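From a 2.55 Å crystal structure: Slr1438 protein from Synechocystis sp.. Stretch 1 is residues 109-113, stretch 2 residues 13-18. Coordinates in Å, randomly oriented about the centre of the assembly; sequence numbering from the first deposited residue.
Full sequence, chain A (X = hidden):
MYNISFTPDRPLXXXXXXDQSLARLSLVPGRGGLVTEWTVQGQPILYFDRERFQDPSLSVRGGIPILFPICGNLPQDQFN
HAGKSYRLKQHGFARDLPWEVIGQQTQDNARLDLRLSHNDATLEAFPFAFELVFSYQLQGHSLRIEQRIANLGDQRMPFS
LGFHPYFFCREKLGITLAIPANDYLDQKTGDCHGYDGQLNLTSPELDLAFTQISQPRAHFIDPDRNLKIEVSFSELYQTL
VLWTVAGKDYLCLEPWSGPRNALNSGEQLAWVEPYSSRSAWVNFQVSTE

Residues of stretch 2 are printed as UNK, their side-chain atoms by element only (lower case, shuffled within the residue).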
# COMPACT_ATOMS: atom_id res chain seq x y z
N ASN A 109 -12.94 -2.70 -17.84
CA ASN A 109 -12.47 -3.44 -16.67
C ASN A 109 -13.44 -3.24 -15.52
O ASN A 109 -14.46 -2.56 -15.67
CB ASN A 109 -11.08 -2.95 -16.25
CG ASN A 109 -11.00 -1.43 -16.11
OD1 ASN A 109 -11.81 -0.81 -15.43
ND2 ASN A 109 -10.01 -0.84 -16.75
N ALA A 110 -13.14 -3.84 -14.37
CA ALA A 110 -13.96 -3.68 -13.17
C ALA A 110 -13.32 -2.46 -12.53
O ALA A 110 -12.16 -2.51 -12.12
CB ALA A 110 -13.83 -4.90 -12.25
N ARG A 111 -14.05 -1.36 -12.44
CA ARG A 111 -13.46 -0.16 -11.87
C ARG A 111 -14.26 0.51 -10.76
O ARG A 111 -15.42 0.90 -10.95
CB ARG A 111 -13.20 0.85 -12.99
CG ARG A 111 -12.88 2.23 -12.52
CD ARG A 111 -12.46 3.09 -13.68
NE ARG A 111 -12.40 4.50 -13.31
CZ ARG A 111 -11.82 5.43 -14.06
NH1 ARG A 111 -11.26 5.09 -15.21
NH2 ARG A 111 -11.83 6.70 -13.67
N LEU A 112 -13.62 0.65 -9.61
CA LEU A 112 -14.26 1.28 -8.45
C LEU A 112 -13.49 2.55 -8.08
O LEU A 112 -12.27 2.52 -7.91
CB LEU A 112 -14.29 0.30 -7.27
CG LEU A 112 -15.42 0.45 -6.25
CD1 LEU A 112 -15.57 1.89 -5.84
CD2 LEU A 112 -16.71 -0.02 -6.86
N ASP A 113 -14.21 3.66 -7.96
CA ASP A 113 -13.60 4.94 -7.61
C ASP A 113 -13.93 5.43 -6.20
O ASP A 113 -15.09 5.67 -5.87
CB ASP A 113 -14.00 5.99 -8.65
CG ASP A 113 -13.28 5.79 -9.97
OD1 ASP A 113 -12.67 4.71 -10.14
OD2 ASP A 113 -13.33 6.69 -10.82
N UNK A 13 -18.56 -4.51 1.83
CA UNK A 13 -17.51 -4.99 0.94
C UNK A 13 -17.92 -5.00 -0.52
O UNK A 13 -18.99 -5.49 -0.88
o UNK A 13 -16.80 -6.40 2.75
c UNK A 13 -17.11 -6.40 1.35
c UNK A 13 -15.92 -6.89 0.55
N UNK A 14 -17.04 -4.46 -1.36
CA UNK A 14 -17.28 -4.44 -2.79
C UNK A 14 -16.54 -5.62 -3.40
O UNK A 14 -15.48 -6.00 -2.92
c UNK A 14 -20.11 -0.36 -3.61
o UNK A 14 -21.20 0.48 -3.69
c UNK A 14 -18.33 -1.39 -2.35
c UNK A 14 -19.70 -1.04 -4.74
c UNK A 14 -16.80 -3.12 -3.41
c UNK A 14 -18.62 -1.90 -4.67
c UNK A 14 -19.42 -0.53 -2.40
c UNK A 14 -17.91 -2.10 -3.48
N UNK A 15 -17.13 -6.21 -4.43
CA UNK A 15 -16.54 -7.36 -5.11
C UNK A 15 -16.32 -7.06 -6.58
O UNK A 15 -17.25 -6.69 -7.29
n UNK A 15 -18.10 -9.56 -1.49
c UNK A 15 -16.96 -10.17 -1.74
c UNK A 15 -17.45 -8.58 -4.96
c UNK A 15 -17.56 -9.08 -3.56
n UNK A 15 -16.61 -9.90 -2.99
c UNK A 15 -18.50 -8.87 -2.61
N UNK A 16 -15.08 -7.21 -7.03
CA UNK A 16 -14.76 -6.94 -8.43
C UNK A 16 -14.37 -8.22 -9.14
O UNK A 16 -13.78 -9.12 -8.53
c UNK A 16 -14.00 -4.43 -8.36
c UNK A 16 -13.62 -5.91 -8.53
c UNK A 16 -14.38 -4.14 -6.90
c UNK A 16 -12.82 -3.56 -8.79
N UNK A 17 -14.71 -8.31 -10.42
CA UNK A 17 -14.38 -9.50 -11.19
C UNK A 17 -14.36 -9.38 -12.71
O UNK A 17 -14.99 -8.49 -13.31
c UNK A 17 -15.33 -10.65 -10.80
o UNK A 17 -16.31 -13.52 -11.06
c UNK A 17 -15.96 -11.37 -11.98
o UNK A 17 -18.07 -12.41 -11.72
c UNK A 17 -16.84 -12.52 -11.56
N UNK A 18 -13.61 -10.32 -13.30
CA UNK A 18 -13.48 -10.51 -14.73
C UNK A 18 -13.67 -12.02 -14.86
O UNK A 18 -12.71 -12.79 -14.72
o UNK A 18 -12.88 -10.38 -17.52
c UNK A 18 -12.09 -10.10 -15.24
c UNK A 18 -11.89 -10.39 -16.75
o UNK A 18 -10.73 -10.61 -17.16

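Position 13 has three side-chain atoms. One carbon carries an oxygen and a second carbon, so the side chain branches at CB. It touches nothing on stretch 1. A hydroxyl and a methyl on a branched CB make this Thr13.

Position 14 has eight side-chain atoms, seven carbons and one oxygen. One carbon leads to a six-membered carbon ring, and the oxygen sits on the ring's far end. CA-to-CB points toward stretch 1. A ring carbon comes 3.5 Å from Leu112 CD2. A phenol ring on a single carbon identifies Tyr14. The ring atom in that contact is CD2, and the methyl approaches the ring obliquely.

Position 15 has six side-chain atoms, four carbons and two nitrogens. One carbon leads to a five-membered ring of three carbons and two nitrogens. The residue is exposed, and its side chain does not reach stretch 1. An imidazole means His15.

Position 16 has four carbons and no polar atom, forked at the second. CA-to-CB points toward stretch 1. One terminal carbon lies 3.8 Å from Ala110 CB and 3.6 Å from Ala110 O. An isobutyl group is leucine, so this is Leu16. The terminal carbon is CD2.

Position 17 has five side-chain atoms. Three carbons run in a chain, and the third carries two oxygens. CA-to-CB points away from stretch 1. The backbone still takes part, because O of residue 17 lies 3.9 Å from Ala110 CB. Two carbons ending in a carboxylate carbon make Glu17.

Position 18 has four side-chain atoms, two carbons with two oxygens on the second. CA-to-CB points sideways, and CB of residue 18 comes no closer than 6.2 Å, to Ala110 CB. The shorter carboxylate is Asp18.

The contact is a packing of side chains between two strands. Their N-to-C directions differ by 151°, so they run roughly antiparallel, but their axes come no closer than 6.9 Å. The CA-to-CB bonds of Ala110 and Leu112 both point toward stretch 2. Leu16 CD2 reaches both, at 3.8 Å from Ala110 CB and 4.4 Å from Leu112 CB. Leu112 also meets Tyr14. Between Ala110 and Leu112 in sequence, Arg111 has its CA-to-CB bond directed away. Its salt bridge stays within stretch 1, with Arg111 NE 3.2 Å from Asp113 OD1. These apolar pairs, with no hydrogen bond between the stretches, make the contact mainly apolar. It buries 234 Å² over both sides.

Stretch 2, residues 13-18: TYHLED
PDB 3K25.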